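Local structure of exodeoxyribonuclease 10 (Escherichia coli, 4FZX) at residues 4-8 against 134-140; 10-15 against 39-44; 76-82 against 94-100. The protein removes nucleotides from DNA with 3' to 5' polarity, acting on single and double strands but binding single-stranded ends more tightly, with magnesium as cofactor. All blocks are in the same frame, centred on the assembly; numbering follows the deposited sequence.

Interaction 1: residues 4-8 against 134-140; sequences IIDTE and HRALYDC. With NA (sodium ion), chain G; NA (sodium ion), chain E; nucleotides of chain A.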
loop_
_atom_site.group_PDB
_atom_site.type_symbol
_atom_site.label_atom_id
_atom_site.label_comp_id
_atom_site.label_asym_id
_atom_site.label_seq_id
_atom_site.Cartn_x
_atom_site.Cartn_y
_atom_site.Cartn_z
ATOM N N ILE C 4 6.079 -33.101 -7.906
ATOM C CA ILE C 4 6.011 -32.221 -9.052
ATOM C C ILE C 4 5.316 -32.975 -10.165
ATOM O O ILE C 4 5.624 -34.139 -10.399
ATOM C CB ILE C 4 7.432 -31.779 -9.526
ATOM C CG1 ILE C 4 8.064 -30.826 -8.510
ATOM C CG2 ILE C 4 7.364 -31.132 -10.924
ATOM C CD1 ILE C 4 8.228 -31.436 -7.110
ATOM N N ILE C 5 4.331 -32.327 -10.788
ATOM C CA ILE C 5 3.511 -32.929 -11.842
ATOM C C ILE C 5 3.640 -32.108 -13.124
ATOM O O ILE C 5 3.633 -30.877 -13.085
ATOM C CB ILE C 5 1.993 -32.941 -11.456
ATOM C CG1 ILE C 5 1.697 -34.032 -10.441
ATOM C CG2 ILE C 5 1.122 -33.222 -12.700
ATOM C CD1 ILE C 5 1.051 -35.256 -11.064
ATOM N N ASP C 6 3.682 -32.794 -14.264
ATOM C CA ASP C 6 3.495 -32.137 -15.550
ATOM C C ASP C 6 2.651 -32.983 -16.489
ATOM O O ASP C 6 2.710 -34.213 -16.460
ATOM C CB ASP C 6 4.838 -31.796 -16.208
ATOM C CG ASP C 6 4.675 -30.980 -17.494
ATOM O OD1 ASP C 6 4.387 -29.771 -17.413
ATOM O OD2 ASP C 6 4.847 -31.542 -18.591
ATOM N N THR C 7 1.945 -32.293 -17.379
ATOM C CA THR C 7 0.970 -32.889 -18.275
ATOM C C THR C 7 1.156 -32.250 -19.663
ATOM O O THR C 7 1.109 -31.045 -19.795
ATOM C CB THR C 7 -0.469 -32.546 -17.786
ATOM O OG1 THR C 7 -0.719 -33.201 -16.536
ATOM C CG2 THR C 7 -1.479 -32.996 -18.772
ATOM N N GLU C 8 1.360 -33.051 -20.693
ATOM C CA GLU C 8 1.218 -32.552 -22.052
ATOM C C GLU C 8 -0.142 -32.974 -22.599
ATOM O O GLU C 8 -0.641 -34.042 -22.260
ATOM C CB GLU C 8 2.347 -33.065 -22.954
ATOM C CG GLU C 8 3.764 -32.858 -22.398
ATOM C CD GLU C 8 4.116 -31.385 -22.169
ATOM O OE1 GLU C 8 3.745 -30.522 -23.001
ATOM O OE2 GLU C 8 4.786 -31.092 -21.157
ATOM N N HIS C 134 9.320 -30.042 -23.124
ATOM C CA HIS C 134 7.913 -30.268 -23.471
ATOM C C HIS C 134 7.552 -31.749 -23.574
ATOM O O HIS C 134 6.448 -32.095 -23.990
ATOM C CB HIS C 134 7.539 -29.545 -24.762
ATOM C CG HIS C 134 7.850 -28.085 -24.747
ATOM N ND1 HIS C 134 7.198 -27.195 -23.922
ATOM C CD2 HIS C 134 8.734 -27.355 -25.466
ATOM C CE1 HIS C 134 7.666 -25.978 -24.134
ATOM N NE2 HIS C 134 8.594 -26.047 -25.072
ATOM N N ARG C 135 8.450 -32.618 -23.130
ATOM C CA ARG C 135 8.036 -33.953 -22.732
ATOM C C ARG C 135 7.897 -33.971 -21.225
ATOM O O ARG C 135 8.719 -33.400 -20.518
ATOM C CB ARG C 135 9.012 -35.019 -23.226
ATOM C CG ARG C 135 9.053 -35.169 -24.775
ATOM C CD ARG C 135 7.736 -35.738 -25.358
ATOM N NE ARG C 135 7.404 -37.042 -24.778
ATOM C CZ ARG C 135 7.891 -38.208 -25.195
ATOM N NH1 ARG C 135 8.679 -38.269 -26.266
ATOM N NH2 ARG C 135 7.553 -39.325 -24.566
ATOM N N ALA C 136 6.814 -34.569 -20.740
ATOM C CA ALA C 136 6.386 -34.352 -19.373
ATOM C C ALA C 136 7.486 -34.577 -18.338
ATOM O O ALA C 136 7.688 -33.723 -17.480
ATOM C CB ALA C 136 5.156 -35.198 -19.052
ATOM N N LEU C 137 8.188 -35.717 -18.408
ATOM C CA LEU C 137 9.204 -36.032 -17.398
ATOM C C LEU C 137 10.360 -35.052 -17.449
ATOM O O LEU C 137 10.910 -34.666 -16.418
ATOM C CB LEU C 137 9.727 -37.474 -17.538
ATOM C CG LEU C 137 10.593 -37.942 -16.362
ATOM C CD1 LEU C 137 9.787 -37.940 -15.047
ATOM C CD2 LEU C 137 11.236 -39.306 -16.598
ATOM N N TYR C 138 10.706 -34.614 -18.654
ATOM C CA TYR C 138 11.753 -33.618 -18.823
ATOM C C TYR C 138 11.386 -32.325 -18.100
ATOM O O TYR C 138 12.166 -31.815 -17.277
ATOM C CB TYR C 138 11.988 -33.373 -20.312
ATOM C CG TYR C 138 13.193 -32.535 -20.617
ATOM C CD1 TYR C 138 13.185 -31.163 -20.384
ATOM C CD2 TYR C 138 14.341 -33.109 -21.162
ATOM C CE1 TYR C 138 14.288 -30.385 -20.680
ATOM C CE2 TYR C 138 15.457 -32.333 -21.458
ATOM C CZ TYR C 138 15.417 -30.973 -21.222
ATOM O OH TYR C 138 16.526 -30.201 -21.489
ATOM N N ASP C 139 10.168 -31.834 -18.337
ATOM C CA ASP C 139 9.727 -30.594 -17.718
ATOM C C ASP C 139 9.553 -30.710 -16.202
ATOM O O ASP C 139 9.668 -29.707 -15.480
ATOM C CB ASP C 139 8.430 -30.105 -18.345
ATOM C CG ASP C 139 8.625 -29.531 -19.753
ATOM O OD1 ASP C 139 9.737 -29.646 -20.321
ATOM O OD2 ASP C 139 7.637 -28.997 -20.310
ATOM N N CYS C 140 9.254 -31.917 -15.717
ATOM C CA CYS C 140 9.196 -32.177 -14.274
ATOM C C CYS C 140 10.528 -31.900 -13.611
ATOM O O CYS C 140 10.576 -31.359 -12.522
ATOM C CB CYS C 140 8.765 -33.629 -13.986
ATOM S SG CYS C 140 6.984 -33.910 -14.106
HETATM NA NA NA G . 5.426 -29.178 -20.165
HETATM NA NA NA E . 3.068 -27.778 -17.801
ATOM P P DG A 17 3.072 -26.462 -20.776
ATOM O OP1 DG A 17 3.650 -27.688 -20.193
ATOM O OP2 DG A 17 3.986 -25.445 -21.330
ATOM O "O5'" DG A 17 1.997 -26.841 -21.878
ATOM C "C5'" DG A 17 1.043 -27.845 -21.593
ATOM C "C4'" DG A 17 0.314 -28.301 -22.837
ATOM O "O4'" DG A 17 -0.563 -27.246 -23.253
ATOM C "C3'" DG A 17 1.167 -28.620 -24.059
ATOM O "O3'" DG A 17 1.562 -29.978 -23.986
ATOM C "C2'" DG A 17 0.184 -28.396 -25.208
ATOM C "C1'" DG A 17 -0.691 -27.274 -24.660
ATOM N N9 DG A 17 -0.266 -25.964 -25.097
ATOM C C8 DG A 17 0.681 -25.171 -24.496
ATOM N N7 DG A 17 0.854 -24.040 -25.106
ATOM C C5 DG A 17 -0.052 -24.094 -26.161
ATOM C C6 DG A 17 -0.318 -23.138 -27.155
ATOM O O6 DG A 17 0.207 -22.021 -27.273
ATOM N N1 DG A 17 -1.295 -23.582 -28.051
ATOM C C2 DG A 17 -1.942 -24.808 -27.974
ATOM N N2 DG A 17 -2.860 -25.078 -28.930
ATOM N N3 DG A 17 -1.686 -25.720 -27.039
ATOM C C4 DG A 17 -0.733 -25.282 -26.180
HETATM O O HOH W 1 6.498 -28.596 -15.689
HETATM O O HOH W 2 1.390 -29.130 -17.917
HETATM O O HOH W 3 5.283 -28.277 -22.600
HETATM O O HOH W 4 5.406 -26.839 -17.700
HETATM O O HOH W 5 2.342 -26.958 -15.737
#

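Interaction 2: residues 10-15 against 39-44; sequences CGLQGG and PDRPIS. With nucleotides of chain A.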
loop_
_atom_site.group_PDB
_atom_site.type_symbol
_atom_site.label_atom_id
_atom_site.label_comp_id
_atom_site.label_asym_id
_atom_site.label_seq_id
_atom_site.Cartn_x
_atom_site.Cartn_y
_atom_site.Cartn_z
ATOM N N CYS C 10 -3.652 -32.247 -25.647
ATOM C CA CYS C 10 -4.078 -32.030 -27.018
ATOM C C CYS C 10 -4.215 -30.559 -27.359
ATOM O O CYS C 10 -4.450 -30.201 -28.506
ATOM C CB CYS C 10 -5.406 -32.745 -27.266
ATOM S SG CYS C 10 -5.299 -34.523 -27.050
ATOM N N GLY C 11 -4.077 -29.701 -26.365
ATOM C CA GLY C 11 -4.342 -28.280 -26.550
ATOM C C GLY C 11 -4.716 -27.684 -25.216
ATOM O O GLY C 11 -4.577 -28.330 -24.185
ATOM N N LEU C 12 -5.162 -26.437 -25.233
ATOM C CA LEU C 12 -5.280 -25.658 -24.019
ATOM C C LEU C 12 -6.575 -25.939 -23.276
ATOM O O LEU C 12 -6.685 -25.635 -22.086
ATOM C CB LEU C 12 -5.156 -24.165 -24.325
ATOM C CG LEU C 12 -3.725 -23.718 -24.636
ATOM C CD1 LEU C 12 -3.680 -22.212 -24.931
ATOM C CD2 LEU C 12 -2.787 -24.094 -23.489
ATOM N N GLN C 13 -7.532 -26.560 -23.965
ATOM C CA GLN C 13 -8.738 -27.058 -23.315
ATOM C C GLN C 13 -8.581 -28.443 -22.678
ATOM O O GLN C 13 -9.456 -28.890 -21.944
ATOM C CB GLN C 13 -9.910 -27.051 -24.287
ATOM C CG GLN C 13 -10.412 -25.654 -24.616
ATOM C CD GLN C 13 -9.418 -24.870 -25.455
ATOM O OE1 GLN C 13 -9.088 -25.265 -26.577
ATOM N NE2 GLN C 13 -8.927 -23.758 -24.910
ATOM N N GLY C 14 -7.465 -29.115 -22.945
ATOM C CA GLY C 14 -7.215 -30.422 -22.332
ATOM C C GLY C 14 -7.142 -31.591 -23.305
ATOM O O GLY C 14 -6.811 -31.424 -24.489
ATOM N N GLY C 15 -7.437 -32.788 -22.798
ATOM C CA GLY C 15 -7.032 -34.018 -23.468
ATOM C C GLY C 15 -5.569 -34.322 -23.187
ATOM O O GLY C 15 -4.692 -33.527 -23.504
ATOM N N PRO C 39 -5.533 -39.839 -25.449
ATOM C CA PRO C 39 -6.348 -38.682 -25.092
ATOM C C PRO C 39 -7.831 -38.893 -25.415
ATOM O O PRO C 39 -8.172 -39.772 -26.191
ATOM C CB PRO C 39 -5.770 -37.576 -25.977
ATOM C CG PRO C 39 -5.291 -38.305 -27.182
ATOM C CD PRO C 39 -4.775 -39.625 -26.697
ATOM N N ASP C 40 -8.696 -38.067 -24.832
ATOM C CA ASP C 40 -10.131 -38.187 -25.043
ATOM C C ASP C 40 -10.557 -37.454 -26.325
ATOM O O ASP C 40 -11.745 -37.292 -26.591
ATOM C CB ASP C 40 -10.902 -37.638 -23.829
ATOM C CG ASP C 40 -10.608 -36.152 -23.551
ATOM O OD1 ASP C 40 -9.840 -35.521 -24.307
ATOM O OD2 ASP C 40 -11.144 -35.613 -22.561
ATOM N N ARG C 41 -9.581 -36.984 -27.093
ATOM C CA ARG C 41 -9.858 -36.124 -28.233
ATOM C C ARG C 41 -8.629 -36.049 -29.128
ATOM O O ARG C 41 -7.540 -36.440 -28.710
ATOM C CB ARG C 41 -10.254 -34.726 -27.757
ATOM C CG ARG C 41 -9.075 -33.871 -27.316
ATOM C CD ARG C 41 -9.549 -32.658 -26.542
ATOM N NE ARG C 41 -10.180 -33.046 -25.287
ATOM C CZ ARG C 41 -10.748 -32.194 -24.443
ATOM N NH1 ARG C 41 -10.742 -30.887 -24.708
ATOM N NH2 ARG C 41 -11.299 -32.648 -23.322
ATOM N N PRO C 42 -8.795 -35.533 -30.360
ATOM C CA PRO C 42 -7.660 -35.458 -31.278
ATOM C C PRO C 42 -6.597 -34.482 -30.777
ATOM O O PRO C 42 -6.921 -33.473 -30.154
ATOM C CB PRO C 42 -8.286 -34.935 -32.589
ATOM C CG PRO C 42 -9.797 -35.000 -32.380
ATOM C CD PRO C 42 -9.994 -34.871 -30.905
ATOM N N ILE C 43 -5.335 -34.772 -31.075
ATOM C CA ILE C 43 -4.247 -33.856 -30.769
ATOM C C ILE C 43 -4.203 -32.737 -31.816
ATOM O O ILE C 43 -4.076 -33.006 -33.016
ATOM C CB ILE C 43 -2.898 -34.588 -30.797
ATOM C CG1 ILE C 43 -2.898 -35.758 -29.818
ATOM C CG2 ILE C 43 -1.741 -33.625 -30.538
ATOM C CD1 ILE C 43 -1.824 -36.776 -30.119
ATOM N N SER C 44 -4.247 -31.490 -31.361
ATOM C CA SER C 44 -4.166 -30.345 -32.269
ATOM C C SER C 44 -2.756 -30.146 -32.806
ATOM O O SER C 44 -1.784 -30.409 -32.114
ATOM C CB SER C 44 -4.640 -29.075 -31.571
ATOM O OG SER C 44 -3.643 -28.578 -30.689
ATOM P P DG A 17 3.072 -26.462 -20.776
ATOM O OP1 DG A 17 3.650 -27.688 -20.193
ATOM O OP2 DG A 17 3.986 -25.445 -21.330
ATOM O "O5'" DG A 17 1.997 -26.841 -21.878
ATOM C "C5'" DG A 17 1.043 -27.845 -21.593
ATOM C "C4'" DG A 17 0.314 -28.301 -22.837
ATOM O "O4'" DG A 17 -0.563 -27.246 -23.253
ATOM C "C3'" DG A 17 1.167 -28.620 -24.059
ATOM O "O3'" DG A 17 1.562 -29.978 -23.986
ATOM C "C2'" DG A 17 0.184 -28.396 -25.208
ATOM C "C1'" DG A 17 -0.691 -27.274 -24.660
ATOM N N9 DG A 17 -0.266 -25.964 -25.097
ATOM C C8 DG A 17 0.681 -25.171 -24.496
ATOM N N7 DG A 17 0.854 -24.040 -25.106
ATOM C C5 DG A 17 -0.052 -24.094 -26.161
ATOM C C6 DG A 17 -0.318 -23.138 -27.155
ATOM O O6 DG A 17 0.207 -22.021 -27.273
ATOM N N1 DG A 17 -1.295 -23.582 -28.051
ATOM C C2 DG A 17 -1.942 -24.808 -27.974
ATOM N N2 DG A 17 -2.860 -25.078 -28.930
ATOM N N3 DG A 17 -1.686 -25.720 -27.039
ATOM C C4 DG A 17 -0.733 -25.282 -26.180
ATOM P P DA A 16 4.527 -21.328 -19.644
ATOM O OP1 DA A 16 5.590 -22.059 -18.925
ATOM O OP2 DA A 16 4.679 -20.863 -21.053
ATOM O "O5'" DA A 16 3.186 -22.205 -19.544
ATOM C "C5'" DA A 16 2.812 -22.824 -18.331
ATOM C "C4'" DA A 16 1.577 -23.695 -18.545
ATOM O "O4'" DA A 16 0.403 -22.836 -18.605
ATOM C "C3'" DA A 16 1.568 -24.487 -19.859
ATOM O "O3'" DA A 16 2.155 -25.798 -19.664
ATOM C "C2'" DA A 16 0.075 -24.565 -20.195
ATOM C "C1'" DA A 16 -0.454 -23.249 -19.637
ATOM N N9 DA A 16 -0.501 -22.224 -20.652
ATOM C C8 DA A 16 0.497 -21.837 -21.485
ATOM N N7 DA A 16 0.124 -20.948 -22.369
ATOM C C5 DA A 16 -1.204 -20.739 -22.081
ATOM C C6 DA A 16 -2.170 -19.922 -22.680
ATOM N N6 DA A 16 -1.914 -19.113 -23.711
ATOM N N1 DA A 16 -3.415 -19.984 -22.183
ATOM C C2 DA A 16 -3.663 -20.814 -21.153
ATOM N N3 DA A 16 -2.835 -21.644 -20.513
ATOM C C4 DA A 16 -1.609 -21.538 -21.040
#

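Interaction 3: residues 76-82 against 94-100; sequences WYVAHNA and GEWICTM. With nucleotides of chain A.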
loop_
_atom_site.group_PDB
_atom_site.type_symbol
_atom_site.label_atom_id
_atom_site.label_comp_id
_atom_site.label_asym_id
_atom_site.label_seq_id
_atom_site.Cartn_x
_atom_site.Cartn_y
_atom_site.Cartn_z
ATOM N N TRP C 76 1.084 -32.746 -1.319
ATOM C CA TRP C 76 1.417 -31.556 -2.090
ATOM C C TRP C 76 1.683 -31.899 -3.553
ATOM O O TRP C 76 2.546 -32.725 -3.868
ATOM C CB TRP C 76 2.655 -30.875 -1.506
ATOM C CG TRP C 76 2.563 -30.609 -0.042
ATOM C CD1 TRP C 76 3.271 -31.231 0.951
ATOM C CD2 TRP C 76 1.750 -29.622 0.603
ATOM N NE1 TRP C 76 2.917 -30.719 2.172
ATOM C CE2 TRP C 76 1.982 -29.733 1.990
ATOM C CE3 TRP C 76 0.796 -28.705 0.150
ATOM C CZ2 TRP C 76 1.330 -28.922 2.929
ATOM C CZ3 TRP C 76 0.147 -27.902 1.084
ATOM C CH2 TRP C 76 0.418 -28.015 2.455
ATOM N N TYR C 77 0.932 -31.275 -4.446
ATOM C CA TYR C 77 1.225 -31.377 -5.870
ATOM C C TYR C 77 1.694 -30.029 -6.371
ATOM O O TYR C 77 1.105 -28.989 -6.028
ATOM C CB TYR C 77 -0.010 -31.824 -6.638
ATOM C CG TYR C 77 -0.368 -33.242 -6.341
ATOM C CD1 TYR C 77 0.160 -34.277 -7.097
ATOM C CD2 TYR C 77 -1.145 -33.564 -5.231
ATOM C CE1 TYR C 77 -0.079 -35.596 -6.760
ATOM C CE2 TYR C 77 -1.400 -34.878 -4.895
ATOM C CZ TYR C 77 -0.845 -35.891 -5.648
ATOM O OH TYR C 77 -1.137 -37.197 -5.353
ATOM N N VAL C 78 2.802 -30.044 -7.104
ATOM C CA VAL C 78 3.460 -28.821 -7.536
ATOM C C VAL C 78 3.445 -28.799 -9.074
ATOM O O VAL C 78 3.729 -29.810 -9.723
ATOM C CB VAL C 78 4.937 -28.751 -7.031
ATOM C CG1 VAL C 78 5.603 -27.456 -7.477
ATOM C CG2 VAL C 78 5.011 -28.885 -5.483
ATOM N N ALA C 79 3.084 -27.666 -9.654
ATOM C CA ALA C 79 3.114 -27.537 -11.097
ATOM C C ALA C 79 3.423 -26.111 -11.469
ATOM O O ALA C 79 3.175 -25.200 -10.685
ATOM C CB ALA C 79 1.784 -27.985 -11.715
ATOM N N HIS C 80 3.995 -25.915 -12.658
ATOM C CA HIS C 80 4.248 -24.571 -13.139
ATOM C C HIS C 80 3.031 -23.999 -13.852
ATOM O O HIS C 80 2.702 -24.406 -14.959
ATOM C CB HIS C 80 5.487 -24.527 -14.028
ATOM C CG HIS C 80 5.992 -23.137 -14.272
ATOM N ND1 HIS C 80 6.733 -22.448 -13.337
ATOM C CD2 HIS C 80 5.727 -22.255 -15.267
ATOM C CE1 HIS C 80 6.964 -21.225 -13.779
ATOM N NE2 HIS C 80 6.341 -21.075 -14.935
ATOM N N ASN C 81 2.382 -23.029 -13.220
ATOM C CA ASN C 81 0.988 -22.677 -13.546
ATOM C C ASN C 81 0.002 -23.801 -13.235
ATOM O O ASN C 81 -0.625 -24.365 -14.137
ATOM C CB ASN C 81 0.825 -22.232 -14.999
ATOM C CG ASN C 81 -0.464 -21.413 -15.218
ATOM O OD1 ASN C 81 -1.061 -20.913 -14.264
ATOM N ND2 ASN C 81 -0.881 -21.278 -16.463
ATOM N N ALA C 82 -0.116 -24.118 -11.951
ATOM C CA ALA C 82 -0.852 -25.290 -11.481
ATOM C C ALA C 82 -2.348 -25.191 -11.809
ATOM O O ALA C 82 -3.031 -26.191 -11.903
ATOM C CB ALA C 82 -0.643 -25.459 -9.982
ATOM N N GLY C 94 -4.490 -33.971 -3.117
ATOM C CA GLY C 94 -3.621 -33.138 -2.278
ATOM C C GLY C 94 -3.932 -31.661 -2.365
ATOM O O GLY C 94 -5.044 -31.272 -2.694
ATOM N N GLU C 95 -2.948 -30.836 -2.047
ATOM C CA GLU C 95 -3.063 -29.389 -2.214
ATOM C C GLU C 95 -2.052 -28.930 -3.279
ATOM O O GLU C 95 -0.979 -29.508 -3.415
ATOM C CB GLU C 95 -2.782 -28.686 -0.876
ATOM C CG GLU C 95 -3.579 -27.411 -0.644
ATOM C CD GLU C 95 -5.040 -27.682 -0.277
ATOM O OE1 GLU C 95 -5.887 -26.801 -0.534
ATOM O OE2 GLU C 95 -5.340 -28.782 0.246
ATOM N N TRP C 96 -2.409 -27.903 -4.037
ATOM C CA TRP C 96 -1.594 -27.478 -5.156
ATOM C C TRP C 96 -0.650 -26.353 -4.779
ATOM O O TRP C 96 -1.001 -25.441 -4.013
ATOM C CB TRP C 96 -2.457 -27.061 -6.339
ATOM C CG TRP C 96 -3.063 -28.204 -7.067
ATOM C CD1 TRP C 96 -4.309 -28.738 -6.863
ATOM C CD2 TRP C 96 -2.468 -28.966 -8.131
ATOM N NE1 TRP C 96 -4.524 -29.776 -7.739
ATOM C CE2 TRP C 96 -3.400 -29.956 -8.507
ATOM C CE3 TRP C 96 -1.232 -28.914 -8.794
ATOM C CZ2 TRP C 96 -3.150 -30.865 -9.538
ATOM C CZ3 TRP C 96 -0.973 -29.840 -9.798
ATOM C CH2 TRP C 96 -1.934 -30.784 -10.176
ATOM N N ILE C 97 0.560 -26.432 -5.317
ATOM C CA ILE C 97 1.517 -25.346 -5.240
ATOM C C ILE C 97 1.913 -24.933 -6.655
ATOM O O ILE C 97 2.155 -25.786 -7.522
ATOM C CB ILE C 97 2.743 -25.756 -4.426
ATOM C CG1 ILE C 97 2.370 -25.839 -2.938
ATOM C CG2 ILE C 97 3.890 -24.784 -4.640
ATOM C CD1 ILE C 97 3.362 -26.640 -2.087
ATOM N N CYS C 98 1.877 -23.630 -6.915
ATOM C CA CYS C 98 2.230 -23.117 -8.233
ATOM C C CYS C 98 3.595 -22.429 -8.225
ATOM O O CYS C 98 3.775 -21.433 -7.549
ATOM C CB CYS C 98 1.161 -22.149 -8.727
ATOM S SG CYS C 98 1.471 -21.572 -10.402
ATOM N N THR C 99 4.560 -22.971 -8.962
ATOM C CA THR C 99 5.887 -22.355 -9.023
ATOM C C THR C 99 5.904 -21.058 -9.815
ATOM O O THR C 99 6.799 -20.229 -9.644
ATOM C CB THR C 99 6.957 -23.295 -9.563
ATOM O OG1 THR C 99 6.511 -23.908 -10.783
ATOM C CG2 THR C 99 7.312 -24.353 -8.527
HETATM N N MSE C 100 4.880 -20.847 -10.626
HETATM C CA MSE C 100 4.756 -19.600 -11.360
HETATM C C MSE C 100 4.402 -18.456 -10.433
HETATM O O MSE C 100 5.039 -17.405 -10.449
HETATM C CB MSE C 100 3.709 -19.719 -12.467
HETATM C CG MSE C 100 3.680 -18.515 -13.382
HETATM SE SE MSE C 100 2.152 -18.564 -14.606
HETATM C CE MSE C 100 2.903 -19.824 -15.861
ATOM P P DG A 15 4.549 -15.394 -21.093
ATOM O OP1 DG A 15 6.003 -15.374 -20.872
ATOM O OP2 DG A 15 4.034 -15.448 -22.478
ATOM O "O5'" DG A 15 3.948 -16.635 -20.284
ATOM C "C5'" DG A 15 4.344 -16.857 -18.937
ATOM C "C4'" DG A 15 3.441 -17.887 -18.287
ATOM O "O4'" DG A 15 2.113 -17.339 -18.069
ATOM C "C3'" DG A 15 3.232 -19.154 -19.100
ATOM O "O3'" DG A 15 4.226 -20.080 -18.720
ATOM C "C2'" DG A 15 1.856 -19.624 -18.649
ATOM C "C1'" DG A 15 1.131 -18.324 -18.316
ATOM N N9 DG A 15 0.335 -17.829 -19.427
ATOM C C8 DG A 15 0.817 -17.319 -20.604
ATOM N N7 DG A 15 -0.132 -16.911 -21.407
ATOM C C5 DG A 15 -1.305 -17.157 -20.706
ATOM C C6 DG A 15 -2.640 -16.926 -21.094
ATOM O O6 DG A 15 -3.035 -16.420 -22.158
ATOM N N1 DG A 15 -3.549 -17.330 -20.109
ATOM C C2 DG A 15 -3.178 -17.887 -18.889
ATOM N N2 DG A 15 -4.184 -18.251 -18.063
ATOM N N3 DG A 15 -1.908 -18.115 -18.531
ATOM C C4 DG A 15 -1.038 -17.720 -19.486
ATOM P P DA A 16 4.527 -21.328 -19.644
ATOM O OP1 DA A 16 5.590 -22.059 -18.925
ATOM O OP2 DA A 16 4.679 -20.863 -21.053
ATOM O "O5'" DA A 16 3.186 -22.205 -19.544
ATOM C "C5'" DA A 16 2.812 -22.824 -18.331
ATOM C "C4'" DA A 16 1.577 -23.695 -18.545
ATOM O "O4'" DA A 16 0.403 -22.836 -18.605
ATOM C "C3'" DA A 16 1.568 -24.487 -19.859
ATOM O "O3'" DA A 16 2.155 -25.798 -19.664
ATOM C "C2'" DA A 16 0.075 -24.565 -20.195
ATOM C "C1'" DA A 16 -0.454 -23.249 -19.637
ATOM N N9 DA A 16 -0.501 -22.224 -20.652
ATOM C C8 DA A 16 0.497 -21.837 -21.485
ATOM N N7 DA A 16 0.124 -20.948 -22.369
ATOM C C5 DA A 16 -1.204 -20.739 -22.081
ATOM C C6 DA A 16 -2.170 -19.922 -22.680
ATOM N N6 DA A 16 -1.914 -19.113 -23.711
ATOM N N1 DA A 16 -3.415 -19.984 -22.183
ATOM C C2 DA A 16 -3.663 -20.814 -21.153
ATOM N N3 DA A 16 -2.835 -21.644 -20.513
ATOM C C4 DA A 16 -1.609 -21.538 -21.040
#

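Interaction 1: residues 4-8 against 134-140
The acidic metal site of a DEDDh exonuclease, built on the RNase H-like fold, forms where strand 4-8 meets the start of helix 136-154; the axes of segments 4-8 and 136-140 approach to 7.3 Å, with 144° between their N-to-C directions. Asp6, Glu8 and Asp139 all point their CA-CB bonds across the gap. With chi1 in t, Asp6 bridges two sodium ions, OD2 lying 2.9 Å from NA of chain G and OD1 2.4 Å from NA of chain E. Glu8, m at chi1 and chi2, curls back so that its OE2 sits 2.6 Å from OD2 of Asp6, a closeness that the shared cation of chain G makes tolerable; Asp139 OD2 binds the same ion at 2.2 Å. The m rotamer of Asp139 also lets OD1 accept the backbone N of His134 at 2.9 Å. One helical turn on from Ala136, Cys140 packs against the strand, its SG 3.7 Å from CB of Asp6. OP1 of DG17 of chain A joins both ions, and its O3' donates a very short 2.5 Å hydrogen bond to Glu8 OE1.

Interaction 2: residues 10-15 against 39-44
Cys10 pushes its side chain into the curve of loop 39-44, where SG lies 3.3 Å from CB of Pro39 and 3.9 Å from CG1 of Ile43, while its CB comes within 3.8 Å of Arg41 CG. Its carbonyl O takes two hydrogen bonds from Ser44, from OG at 2.8 Å and from N at 3.1 Å, tying the loops together at the N-cap of helix 45-51. Gly11 to Gly14 form a type I beta turn. Beyond it, Gly15 lies close to Arg41 and Asp40: a CB there would clash with Arg41 CG. Arg41 lays one guanidinium face over Gly14 O and Gly15 N, held by its salt bridge from NE to Asp40 OD1 at 2.7 Å. The turn also meets the substrate, Leu12 CD2 approaching N9 of DG17 of chain A to 3.5 Å and CD1 approaching N1 of DA16 of chain A to 3.5 Å. Val17 of strand 16-25 touches Cys10, Pro39 and Ile43, and Ile43 also packs on Met48 and His51 of helix 45-51.

Interaction 3: residues 76-82 against 94-100
Strands 76-79 and 95-98 are the two parallel strands of a beta-alpha-beta unit, joined through helix 82-88, at one side of the RNase H-like sheet of this DEDDh exonuclease. Their short axes run 4.6 Å apart at 29°. Four backbone hydrogen bonds link them: Tyr77 N to Glu95 O (2.8 Å), Ile97 N to Tyr77 O (2.7 Å), Ala79 N to Ile97 O (3.0 Å) and Thr99 N to Ala79 O (3.1 Å). Each strand thus pairs through every second residue, as parallel strands do. On one face Val78 CG2 meets Ile97 CB at 4.0 Å and Trp76 CE3 meets Ile97 CD1 at 4.0 Å; helix 158-165 covers Trp76 and Ile97. On the other, Trp96 receives Tyr77 CB over its six-membered ring, a CH-pi contact of 3.9 Å to the centroid, and its CE3 lies 3.7 Å from CB of Ala82. Past the strands the chain turns into helices, and Cys98 SG accepts Ala82 N at 3.4 Å. His80 ND1 and Thr99 OG1 share a hydrogen bond of 3.0 Å, while CB of Met100, modelled as selenomethionine, sits over the His80 ring, 4.0 Å from its centroid. NE2 of His80 is hydrogen-bonded to the carbonyl of Tyr112. These ends of the strands face the DNA: His80 CD2 comes within 3.7 Å of OP1 of DA16 of chain A, and Asn81 ND2 donates a 2.9 Å hydrogen bond to O4' of the same nucleotide.

How the interactions relate
All three contacts lie within the exonuclease family region, and interactions 2 and 3 are nested in the chain loop that interaction 1 closes, 2 before 3. Strand 2-9, which carries residues 4-8, is the sheet neighbour of strand 76-79, so interactions 1 and 3 touch directly: Ile5 N lies 2.8 Å from Val78 O, a probable hydrogen bond, and the centres of the two interactions are about 13 Å apart. Interaction 2 follows on from the same strand 2-9, its centre about 16 Å from that of interaction 1 and about 21 Å from that of interaction 3. Together they line the path of the last three nucleotides of chain A: DG17 at the metals, DG17 and DA16 beside loop 10-15, DA16 and DG15 beside His80 and Asn81.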